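Local coordinates for erythrocyte binding antigen 140 (Plasmodium falciparum, PDB 4GF2), which probably binds a host receptor, glycophorin C with its sialic acid, on the erythrocyte surface as an adhesin of parasite invasion, at residues A[278-283]-A[287-292]; A[309-314]-A[372-377]; A[317-322]-A[345-350]; A[397-402]-A[468-473]. The protein carries 3 engineered substitutions. All coordinates share one frame; numbering follows the deposited sequence.

Contact 1: residues A[278-283]-A[287-292]; sequences LCDCRY and IIKSFL
Asp280 and Lys289 meet across the short loop between helices 273-279 and 285-293 in a salt bridge, with Lys289 NZ 2.8 Å from Asp280 OD2. The ammonium approaches the carboxylate on the syn lone pair of OD2, the side that faces the other oxygen, while OD1 takes little part. The two side chains meet at about a right angle. Lys289 leaves its helix with CG beside the backbone N (chi1 -74°), and the chain, extended from CG onward, lies across to Asp280 and brings Lys289 CE within 3.4 Å of Asp280 OD2. Asp280 follows the last helical residue of helix 273-279; its CG also lies beside its own backbone N (chi1 -77°), which turns the carboxylate toward helix 285-293. A second, long and weak ion pair links Lys289 to Asp276. The other touch is apolar against polar: Ile287 CG1 rests 3.9 Å from the carbonyl O of Arg282, and the Ile287 side chain also touches Tyr374 and Asp310. Disulfides from Cys279 to Cys219 and from Cys281 to Cys211 bracket Asp280, whose carbonyl is bonded by Asn205, so the carboxylate is carried on a backbone tied down at both neighbours. Cys281 SG also sits 3.5 Å above the plane of the Tyr283 ring, displaced toward its rim. The result is a surface salt bridge spanning the short link between two consecutive helices, its first arm held by disulfides, in keeping with the cysteine-rich, largely helical build of Duffy binding-like adhesins.

Contact 2: residues A[309-314]-A[372-377]; sequences NDLRGF and SIYEAQ
The rings of Phe314 and Tyr374 meet obliquely, their centroids 5.2 Å apart and their planes inclined at 42°. One face of Phe314 receives Tyr374 CD2, displaced toward the rim, and Phe314 CG lies 3.7 Å from Tyr374 CE2. Over one face of Tyr374 sits backbone rather than a ring: Leu311 CA is 4.0 Å from Tyr374 CE1. The Leu311 side chain runs past the tyrosine in the opposite direction, and with its CG anti to the backbone N (chi1 173°) it brings CD1 to 3.8 Å from Tyr374 CD1. At the phenol end, Tyr374 OH approaches Asp310 CB at 3.4 Å, but its polar need is met elsewhere, by a hydrogen bond with the carbonyl O of Tyr283. The buried hydroxyl is thus satisfied while the ring packs mainly against carbon atoms. Helix 308-314 and helix 361-382 meet here with Tyr374 lodged against Asp310, Leu311 and Phe314, their local axes 11.1 Å apart at closest and their N-to-C directions at 124°. This is buried helix-helix packing, consistent with the mostly helical core of a Duffy binding-like (DBL) fold.

Contact 3: residues A[317-322]-A[345-350]; sequences NYKSNN and RQTLCL. With GOL (glycerol), chain E.
This contact belongs to a loop region tied by the disulfide between Cys316 and Cys349, and beside that link Lys319 reaches across to Thr347. Lys319 NZ donates to Thr347 O at 2.8 Å. The donor stands well above the carbonyl plane, about 45° out of it, instead of on a lone pair. A bend at chi2 (-60°) brings the end of the lysine chain nearer to Thr347; beyond it the chain is straight, and its line runs aslant to the threonine side chain. A water completes a bridge between the two residues, 2.7 Å from Lys319 NZ and 3.1 Å from Thr347 OG1. The ammonium is also salt-bridged to Glu375 of helix 361-382, whose OE1 is bonded by Cys349 N as well, so one carboxylate oxygen serves both segments of this cysteine-rich, Duffy binding-like loop region. Thr347 is the first residue beyond helix 343-346, and its OG1 has a further hydrogen bond with Pro343 O. A glycerol, probably from the crystallisation liquor, lies beside the same residues. Its O1 is modelled doubtfully close to Asn317 O, and its O3 makes a weak bond to Leu348 O at 3.3 Å.

Contact 4: residues A[397-402]-A[468-473]; sequences NSYADL and KDYDKF
Helix 388-407 and the start of helix 470-475 come together with Ala400 and Phe473 as the nearest backbone pair, their CA atoms 7.1 Å apart. Both lie in the second Duffy binding domain of this chain, and the disulfide between Cys392 and Cys467 joins the two regions nearby. The side chains mesh in two places. In one, Tyr399 presents the edge of its ring to the backbone of the other helix: Tyr470 O lies close to the plane of that ring, 3.6 Å from Tyr399 CE2. Aromatic hydrogens carry a slight positive charge, which probably makes such an approach to a carbonyl mildly favourable. Tyr399 and Tyr470 cross obliquely, with Tyr399 CE2 4.1 Å from Tyr470 CD1. The ring of Tyr470 stacks on Trp454 of helix 435-457. The hydroxyl of Tyr399 is hydrogen-bonded with Lys450 O of that same helix, which probably helps to hold the far end of the ring. In the second place Phe473, with CG anti to its backbone N (chi1 -175°), extends toward helix 388-407 and meets Ala400 CB, which lies 4.1 Å from Phe473 CD2. The amide of Asn397 comes in at the ring edge, its plane turned 40° from that of the ring, and Asn397 OD1 stands 3.3 Å from Phe473 CZ.

In the fold
Along the chain the order is contact 1, contact 2, contact 4, with contact 3 nested inside the loop that contact 2 closes. Pairs of centres lie about 11 to 24 Å apart. Contact 1 touches contact 2, 12 Å away centre to centre, but stays about 9 Å or more, nearest atoms, from contacts 3 and 4. Contacts 2, 3 and 4 touch one another, and helix 361-382, part of contact 2, touches contacts 3 and 4: Glu375 joins Lys319 and Cys349 of contact 3 to Ser398 of contact 4. Contact 1, at the surface, thus joins the helical core through contact 2, consistent with local packing around the second Duffy binding domain of this probable receptor-binding region.

Contact 1: residues A[278-283]-A[287-292]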
# COMPACT_ATOMS: atom_id res chain seq x y z
N LEU A 278 11.97 9.53 4.01
CA LEU A 278 12.48 8.45 4.85
C LEU A 278 11.72 7.14 4.68
O LEU A 278 12.22 6.07 5.03
CB LEU A 278 12.43 8.85 6.33
CG LEU A 278 13.38 9.95 6.78
CD1 LEU A 278 13.24 10.17 8.28
CD2 LEU A 278 14.82 9.62 6.43
N CYS A 279 10.50 7.21 4.14
CA CYS A 279 9.61 6.06 4.14
C CYS A 279 9.21 5.58 2.75
O CYS A 279 8.56 4.54 2.62
CB CYS A 279 8.37 6.36 4.97
SG CYS A 279 8.70 6.49 6.73
N ASP A 280 9.58 6.33 1.72
CA ASP A 280 9.36 5.87 0.35
C ASP A 280 10.58 5.09 -0.13
O ASP A 280 11.70 5.61 -0.13
CB ASP A 280 9.11 7.05 -0.59
CG ASP A 280 7.70 7.60 -0.48
OD1 ASP A 280 6.97 7.19 0.44
OD2 ASP A 280 7.33 8.46 -1.31
N CYS A 281 10.36 3.84 -0.53
CA CYS A 281 11.41 3.06 -1.18
C CYS A 281 11.72 3.69 -2.53
O CYS A 281 10.87 3.70 -3.43
CB CYS A 281 10.97 1.60 -1.34
SG CYS A 281 12.09 0.60 -2.36
N ARG A 282 12.92 4.22 -2.67
CA ARG A 282 13.25 5.06 -3.82
C ARG A 282 13.39 4.31 -5.14
O ARG A 282 13.37 4.93 -6.20
CB ARG A 282 14.50 5.89 -3.53
CG ARG A 282 14.22 7.04 -2.57
CD ARG A 282 15.49 7.73 -2.07
NE ARG A 282 15.17 8.72 -1.05
CZ ARG A 282 16.07 9.40 -0.35
NH1 ARG A 282 17.37 9.22 -0.55
NH2 ARG A 282 15.67 10.27 0.57
N TYR A 283 13.51 2.98 -5.10
CA TYR A 283 13.55 2.22 -6.35
C TYR A 283 12.20 1.58 -6.70
O TYR A 283 12.10 0.80 -7.64
CB TYR A 283 14.72 1.22 -6.40
CG TYR A 283 14.69 0.04 -5.44
CD1 TYR A 283 13.57 -0.78 -5.32
CD2 TYR A 283 15.82 -0.29 -4.70
CE1 TYR A 283 13.57 -1.86 -4.46
CE2 TYR A 283 15.83 -1.37 -3.84
CZ TYR A 283 14.70 -2.15 -3.73
OH TYR A 283 14.71 -3.23 -2.87
N ILE A 287 9.69 6.29 -8.02
CA ILE A 287 9.54 6.28 -9.47
C ILE A 287 8.07 6.11 -9.86
O ILE A 287 7.59 6.72 -10.82
CB ILE A 287 10.38 5.17 -10.13
CG1 ILE A 287 11.85 5.32 -9.74
CG2 ILE A 287 10.23 5.24 -11.65
CD1 ILE A 287 12.79 4.39 -10.49
N ILE A 288 7.35 5.28 -9.12
CA ILE A 288 5.93 5.07 -9.39
C ILE A 288 5.20 6.41 -9.33
O ILE A 288 4.33 6.69 -10.16
CB ILE A 288 5.29 4.10 -8.39
CG1 ILE A 288 5.84 2.68 -8.60
CG2 ILE A 288 3.78 4.08 -8.55
CD1 ILE A 288 5.46 1.70 -7.50
N LYS A 289 5.57 7.23 -8.36
CA LYS A 289 4.91 8.52 -8.17
C LYS A 289 5.24 9.45 -9.32
O LYS A 289 4.39 10.23 -9.75
CB LYS A 289 5.33 9.14 -6.84
CG LYS A 289 4.70 8.49 -5.63
CD LYS A 289 5.04 9.26 -4.36
CE LYS A 289 4.48 8.58 -3.12
NZ LYS A 289 4.76 9.36 -1.88
N SER A 290 6.47 9.37 -9.82
CA SER A 290 6.88 10.17 -10.97
C SER A 290 6.08 9.78 -12.21
O SER A 290 5.56 10.64 -12.92
CB SER A 290 8.37 10.00 -11.23
OG SER A 290 8.78 10.79 -12.34
N PHE A 291 5.98 8.47 -12.45
CA PHE A 291 5.29 7.94 -13.62
C PHE A 291 3.79 8.16 -13.59
O PHE A 291 3.15 8.25 -14.64
CB PHE A 291 5.57 6.44 -13.76
CG PHE A 291 6.83 6.12 -14.51
CD1 PHE A 291 8.07 6.46 -14.00
CD2 PHE A 291 6.77 5.46 -15.73
CE1 PHE A 291 9.23 6.16 -14.70
CE2 PHE A 291 7.93 5.16 -16.43
CZ PHE A 291 9.15 5.51 -15.91
N LEU A 292 3.21 8.25 -12.40
CA LEU A 292 1.76 8.39 -12.26
C LEU A 292 1.32 9.82 -11.96
O LEU A 292 0.21 10.21 -12.32
CB LEU A 292 1.23 7.46 -11.17
CG LEU A 292 1.20 5.97 -11.50
CD1 LEU A 292 0.65 5.20 -10.32
CD2 LEU A 292 0.38 5.69 -12.75

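Contact 2: residues A[309-314]-A[372-377]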
# COMPACT_ATOMS: atom_id res chain seq x y z
N ASN A 309 21.41 2.58 -10.23
CA ASN A 309 21.40 2.12 -8.85
C ASN A 309 20.06 1.54 -8.44
O ASN A 309 19.99 0.46 -7.86
CB ASN A 309 21.77 3.27 -7.91
CG ASN A 309 23.19 3.74 -8.10
OD1 ASN A 309 24.04 2.99 -8.57
ND2 ASN A 309 23.46 4.99 -7.74
N ASP A 310 18.98 2.26 -8.74
CA ASP A 310 17.64 1.80 -8.41
C ASP A 310 17.32 0.53 -9.18
O ASP A 310 16.72 -0.40 -8.64
CB ASP A 310 16.61 2.88 -8.75
CG ASP A 310 16.73 4.10 -7.85
OD1 ASP A 310 17.46 4.03 -6.84
OD2 ASP A 310 16.07 5.11 -8.15
N LEU A 311 17.73 0.50 -10.44
CA LEU A 311 17.48 -0.64 -11.32
C LEU A 311 18.07 -1.92 -10.75
O LEU A 311 17.42 -2.96 -10.71
CB LEU A 311 18.08 -0.37 -12.70
CG LEU A 311 18.05 -1.55 -13.67
CD1 LEU A 311 16.62 -1.93 -14.01
CD2 LEU A 311 18.83 -1.21 -14.93
N ARG A 312 19.32 -1.84 -10.31
CA ARG A 312 20.00 -3.00 -9.78
C ARG A 312 19.59 -3.26 -8.33
O ARG A 312 19.73 -4.38 -7.83
CB ARG A 312 21.51 -2.83 -9.92
CG ARG A 312 21.95 -2.85 -11.38
CD ARG A 312 23.42 -2.54 -11.56
NE ARG A 312 23.81 -2.62 -12.97
CZ ARG A 312 25.01 -2.30 -13.44
NH1 ARG A 312 25.96 -1.87 -12.62
NH2 ARG A 312 25.26 -2.40 -14.74
N GLY A 313 19.08 -2.24 -7.66
CA GLY A 313 18.53 -2.42 -6.33
C GLY A 313 17.29 -3.29 -6.42
O GLY A 313 17.12 -4.23 -5.64
N PHE A 314 16.44 -2.98 -7.39
CA PHE A 314 15.20 -3.71 -7.59
C PHE A 314 15.46 -5.16 -8.03
O PHE A 314 14.62 -6.03 -7.80
CB PHE A 314 14.33 -3.00 -8.62
CG PHE A 314 12.97 -3.60 -8.78
CD1 PHE A 314 11.96 -3.27 -7.90
CD2 PHE A 314 12.71 -4.50 -9.80
CE1 PHE A 314 10.70 -3.82 -8.05
CE2 PHE A 314 11.46 -5.04 -9.95
CZ PHE A 314 10.45 -4.71 -9.07
N SER A 372 7.07 -3.36 -13.71
CA SER A 372 6.48 -2.89 -14.96
C SER A 372 7.23 -1.69 -15.51
O SER A 372 7.47 -1.58 -16.71
CB SER A 372 5.01 -2.52 -14.74
OG SER A 372 4.25 -3.64 -14.34
N ILE A 373 7.61 -0.78 -14.61
CA ILE A 373 8.33 0.42 -15.02
C ILE A 373 9.70 0.07 -15.59
O ILE A 373 10.05 0.49 -16.69
CB ILE A 373 8.46 1.41 -13.85
CG1 ILE A 373 7.10 2.08 -13.60
CG2 ILE A 373 9.50 2.48 -14.15
CD1 ILE A 373 7.04 2.90 -12.34
N TYR A 374 10.47 -0.73 -14.86
CA TYR A 374 11.81 -1.09 -15.31
C TYR A 374 11.77 -1.91 -16.60
O TYR A 374 12.58 -1.70 -17.49
CB TYR A 374 12.57 -1.84 -14.21
CG TYR A 374 12.86 -0.96 -13.02
CD1 TYR A 374 13.63 0.18 -13.15
CD2 TYR A 374 12.36 -1.27 -11.76
CE1 TYR A 374 13.90 1.00 -12.07
CE2 TYR A 374 12.61 -0.46 -10.67
CZ TYR A 374 13.38 0.67 -10.83
OH TYR A 374 13.64 1.47 -9.75
N GLU A 375 10.81 -2.83 -16.70
CA GLU A 375 10.66 -3.59 -17.93
C GLU A 375 10.47 -2.62 -19.10
O GLU A 375 11.11 -2.77 -20.14
CB GLU A 375 9.47 -4.54 -17.84
CG GLU A 375 9.20 -5.32 -19.12
CD GLU A 375 10.33 -6.26 -19.50
OE1 GLU A 375 11.27 -6.42 -18.70
OE2 GLU A 375 10.27 -6.84 -20.61
N ALA A 376 9.62 -1.62 -18.91
CA ALA A 376 9.35 -0.66 -19.97
C ALA A 376 10.61 0.13 -20.31
O ALA A 376 10.96 0.25 -21.48
CB ALA A 376 8.23 0.29 -19.56
N GLN A 377 11.28 0.64 -19.29
CA GLN A 377 12.49 1.42 -19.51
C GLN A 377 13.55 0.58 -20.20
O GLN A 377 14.16 1.03 -21.17
CB GLN A 377 13.04 1.94 -18.18
CG GLN A 377 12.27 3.11 -17.59
CD GLN A 377 12.86 3.56 -16.27
OE1 GLN A 377 13.29 2.73 -15.46
NE2 GLN A 377 12.89 4.87 -16.04

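Contact 3: residues A[317-322]-A[345-350]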
# COMPACT_ATOMS: atom_id res chain seq x y z
N ASN A 317 18.51 -5.83 -14.68
CA ASN A 317 19.64 -5.26 -15.39
C ASN A 317 19.26 -4.99 -16.84
O ASN A 317 18.22 -5.44 -17.31
CB ASN A 317 20.84 -6.20 -15.31
CG ASN A 317 22.14 -5.51 -15.67
OD1 ASN A 317 22.37 -4.36 -15.31
ND2 ASN A 317 23.01 -6.23 -16.39
N TYR A 318 20.11 -4.24 -17.54
CA TYR A 318 19.91 -3.96 -18.96
C TYR A 318 19.75 -5.25 -19.75
O TYR A 318 20.36 -6.26 -19.42
CB TYR A 318 21.10 -3.17 -19.51
CG TYR A 318 21.24 -1.77 -18.95
CD1 TYR A 318 20.53 -0.71 -19.50
CD2 TYR A 318 22.10 -1.50 -17.89
CE1 TYR A 318 20.66 0.58 -19.00
CE2 TYR A 318 22.23 -0.22 -17.39
CZ TYR A 318 21.51 0.81 -17.94
OH TYR A 318 21.64 2.09 -17.44
N LYS A 319 18.94 -5.20 -20.80
CA LYS A 319 18.84 -6.32 -21.73
C LYS A 319 20.18 -6.43 -22.43
O LYS A 319 20.68 -5.46 -22.99
CB LYS A 319 17.73 -6.09 -22.77
CG LYS A 319 16.39 -5.67 -22.18
CD LYS A 319 15.83 -6.70 -21.23
CE LYS A 319 14.52 -6.22 -20.63
NZ LYS A 319 13.90 -7.23 -19.73
N SER A 320 20.78 -7.62 -22.40
CA SER A 320 22.11 -7.81 -22.97
C SER A 320 22.08 -7.65 -24.49
O SER A 320 21.08 -7.95 -25.14
CB SER A 320 22.66 -9.19 -22.62
OG SER A 320 21.92 -10.21 -23.27
N ASN A 321 23.19 -7.15 -25.04
CA ASN A 321 23.32 -6.97 -26.48
C ASN A 321 23.33 -8.32 -27.19
O ASN A 321 22.94 -8.42 -28.36
CB ASN A 321 24.59 -6.19 -26.80
CG ASN A 321 24.63 -4.84 -26.11
OD1 ASN A 321 23.59 -4.27 -25.77
ND2 ASN A 321 25.84 -4.32 -25.90
N ASN A 322 23.78 -9.35 -26.49
CA ASN A 322 23.69 -10.71 -27.01
C ASN A 322 22.22 -11.09 -27.17
O ASN A 322 21.36 -10.58 -26.46
CB ASN A 322 24.35 -11.71 -26.06
CG ASN A 322 25.84 -11.46 -25.90
OD1 ASN A 322 26.52 -11.07 -26.84
ND2 ASN A 322 26.34 -11.69 -24.69
N ARG A 345 10.62 -12.87 -22.93
CA ARG A 345 9.96 -13.46 -21.76
C ARG A 345 10.98 -14.08 -20.82
O ARG A 345 10.81 -14.06 -19.60
CB ARG A 345 8.94 -14.51 -22.20
CG ARG A 345 8.36 -15.35 -21.06
CD ARG A 345 7.58 -14.50 -20.06
NE ARG A 345 7.08 -15.31 -18.95
CZ ARG A 345 7.77 -15.58 -17.84
NH1 ARG A 345 9.00 -15.12 -17.68
NH2 ARG A 345 7.22 -16.32 -16.89
N GLN A 346 12.05 -14.64 -21.39
CA GLN A 346 13.11 -15.27 -20.62
C GLN A 346 13.87 -14.25 -19.78
O GLN A 346 14.48 -14.60 -18.78
CB GLN A 346 14.09 -15.99 -21.55
CG GLN A 346 13.47 -17.10 -22.37
CD GLN A 346 14.45 -17.68 -23.38
OE1 GLN A 346 15.63 -17.84 -23.10
NE2 GLN A 346 13.95 -18.01 -24.57
N THR A 347 13.85 -13.00 -20.22
CA THR A 347 14.62 -11.95 -19.56
C THR A 347 13.73 -10.86 -18.96
O THR A 347 14.20 -9.78 -18.63
CB THR A 347 15.60 -11.29 -20.55
OG1 THR A 347 14.87 -10.57 -21.55
CG2 THR A 347 16.48 -12.35 -21.22
N LEU A 348 12.44 -11.17 -18.81
CA LEU A 348 11.48 -10.23 -18.24
C LEU A 348 11.84 -9.84 -16.81
O LEU A 348 12.18 -10.68 -15.98
CB LEU A 348 10.08 -10.87 -18.25
CG LEU A 348 8.93 -10.09 -17.63
CD1 LEU A 348 8.59 -8.87 -18.46
CD2 LEU A 348 7.72 -11.00 -17.48
N CYS A 349 11.77 -8.54 -16.52
CA CYS A 349 12.09 -8.03 -15.19
C CYS A 349 10.93 -8.21 -14.22
O CYS A 349 9.86 -7.63 -14.40
CB CYS A 349 12.47 -6.56 -15.26
SG CYS A 349 12.61 -5.76 -13.65
N LEU A 350 11.16 -9.02 -13.19
CA LEU A 350 10.18 -9.22 -12.13
C LEU A 350 10.75 -8.86 -10.76
O LEU A 350 10.01 -8.72 -9.79
CB LEU A 350 9.72 -10.68 -12.12
CG LEU A 350 8.99 -11.14 -13.39
CD1 LEU A 350 8.68 -12.63 -13.30
CD2 LEU A 350 7.72 -10.34 -13.61
C1 GOL E . 16.13 -7.89 -16.64
O1 GOL E . 16.92 -7.44 -17.72
C2 GOL E . 17.01 -8.69 -15.69
O2 GOL E . 18.34 -8.67 -16.15
C3 GOL E . 16.50 -10.12 -15.59
O3 GOL E . 15.26 -10.10 -14.93
O HOH W 1 12.44 -8.63 -21.45

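Contact 4: residues A[397-402]-A[468-473]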
# COMPACT_ATOMS: atom_id res chain seq x y z
N ASN A 397 3.72 -6.67 -25.49
CA ASN A 397 4.12 -8.06 -25.32
C ASN A 397 4.44 -8.38 -23.85
O ASN A 397 3.90 -9.33 -23.28
CB ASN A 397 5.33 -8.40 -26.20
CG ASN A 397 4.97 -8.54 -27.67
OD1 ASN A 397 3.81 -8.79 -28.02
ND2 ASN A 397 5.97 -8.40 -28.54
N SER A 398 5.30 -7.57 -23.24
CA SER A 398 5.68 -7.80 -21.85
C SER A 398 4.54 -7.46 -20.90
O SER A 398 4.35 -8.12 -19.88
CB SER A 398 6.93 -7.00 -21.49
OG SER A 398 8.07 -7.57 -22.11
N TYR A 399 3.77 -6.44 -21.24
CA TYR A 399 2.57 -6.11 -20.48
C TYR A 399 1.64 -7.32 -20.39
O TYR A 399 1.17 -7.66 -19.31
CB TYR A 399 1.84 -4.95 -21.16
CG TYR A 399 0.47 -4.69 -20.58
CD1 TYR A 399 0.32 -4.23 -19.28
CD2 TYR A 399 -0.68 -4.89 -21.34
CE1 TYR A 399 -0.93 -3.99 -18.75
CE2 TYR A 399 -1.93 -4.65 -20.81
CZ TYR A 399 -2.05 -4.20 -19.51
OH TYR A 399 -3.29 -3.95 -18.98
N ALA A 400 1.39 -7.95 -21.52
CA ALA A 400 0.49 -9.10 -21.58
C ALA A 400 1.07 -10.30 -20.83
O ALA A 400 0.33 -11.07 -20.21
CB ALA A 400 0.19 -9.46 -23.02
N ASP A 401 2.38 -10.48 -20.90
CA ASP A 401 3.03 -11.57 -20.19
C ASP A 401 2.88 -11.36 -18.69
O ASP A 401 2.65 -12.31 -17.94
CB ASP A 401 4.51 -11.66 -20.55
CG ASP A 401 4.76 -12.37 -21.87
OD1 ASP A 401 3.86 -13.09 -22.34
OD2 ASP A 401 5.86 -12.21 -22.42
N LEU A 402 2.99 -10.11 -18.25
CA LEU A 402 2.83 -9.80 -16.83
C LEU A 402 1.43 -10.17 -16.40
O LEU A 402 1.23 -10.78 -15.34
CB LEU A 402 3.09 -8.31 -16.58
CG LEU A 402 4.54 -7.88 -16.68
CD1 LEU A 402 4.65 -6.36 -16.70
CD2 LEU A 402 5.35 -8.45 -15.53
N LYS A 468 -2.74 1.25 -28.81
CA LYS A 468 -4.15 0.97 -28.56
C LYS A 468 -4.42 -0.51 -28.32
O LYS A 468 -3.60 -1.37 -28.64
CB LYS A 468 -4.99 1.42 -29.76
CG LYS A 468 -4.44 2.64 -30.49
CD LYS A 468 -5.03 2.76 -31.88
CE LYS A 468 -4.35 3.86 -32.68
NZ LYS A 468 -4.77 3.86 -34.11
N ASP A 469 -5.59 -0.79 -27.75
CA ASP A 469 -6.08 -2.16 -27.59
C ASP A 469 -5.11 -3.04 -26.81
O ASP A 469 -5.08 -4.26 -26.99
CB ASP A 469 -6.37 -2.77 -28.96
CG ASP A 469 -7.52 -2.09 -29.67
OD1 ASP A 469 -8.51 -1.73 -29.00
OD2 ASP A 469 -7.43 -1.90 -30.91
N TYR A 470 -4.33 -2.41 -25.93
CA TYR A 470 -3.45 -3.16 -25.05
C TYR A 470 -4.27 -4.13 -24.21
O TYR A 470 -3.78 -5.20 -23.84
CB TYR A 470 -2.66 -2.20 -24.14
CG TYR A 470 -3.52 -1.19 -23.41
CD1 TYR A 470 -4.18 -1.53 -22.24
CD2 TYR A 470 -3.66 0.10 -23.89
CE1 TYR A 470 -4.96 -0.62 -21.57
CE2 TYR A 470 -4.44 1.03 -23.22
CZ TYR A 470 -5.08 0.66 -22.06
OH TYR A 470 -5.86 1.57 -21.38
N ASP A 471 -5.51 -3.76 -23.93
CA ASP A 471 -6.39 -4.61 -23.12
C ASP A 471 -6.85 -5.83 -23.90
O ASP A 471 -6.79 -6.95 -23.39
CB ASP A 471 -7.60 -3.81 -22.63
CG ASP A 471 -8.41 -4.57 -21.60
OD1 ASP A 471 -7.82 -5.39 -20.86
OD2 ASP A 471 -9.64 -4.35 -21.53
N LYS A 472 -7.32 -5.62 -25.13
CA LYS A 472 -7.72 -6.73 -25.99
C LYS A 472 -6.55 -7.66 -26.24
O LYS A 472 -6.70 -8.88 -26.24
CB LYS A 472 -8.26 -6.21 -27.33
CG LYS A 472 -9.76 -6.00 -27.37
CD LYS A 472 -10.22 -5.59 -28.76
CE LYS A 472 -11.74 -5.47 -28.84
NZ LYS A 472 -12.19 -5.09 -30.21
N PHE A 473 -5.37 -7.08 -26.47
CA PHE A 473 -4.18 -7.86 -26.74
C PHE A 473 -3.87 -8.80 -25.58
O PHE A 473 -3.50 -9.96 -25.79
CB PHE A 473 -2.99 -6.94 -27.01
CG PHE A 473 -1.75 -7.67 -27.42
CD1 PHE A 473 -1.70 -8.37 -28.61
CD2 PHE A 473 -0.62 -7.65 -26.62
CE1 PHE A 473 -0.56 -9.03 -28.99
CE2 PHE A 473 0.53 -8.31 -26.99
CZ PHE A 473 0.56 -9.01 -28.18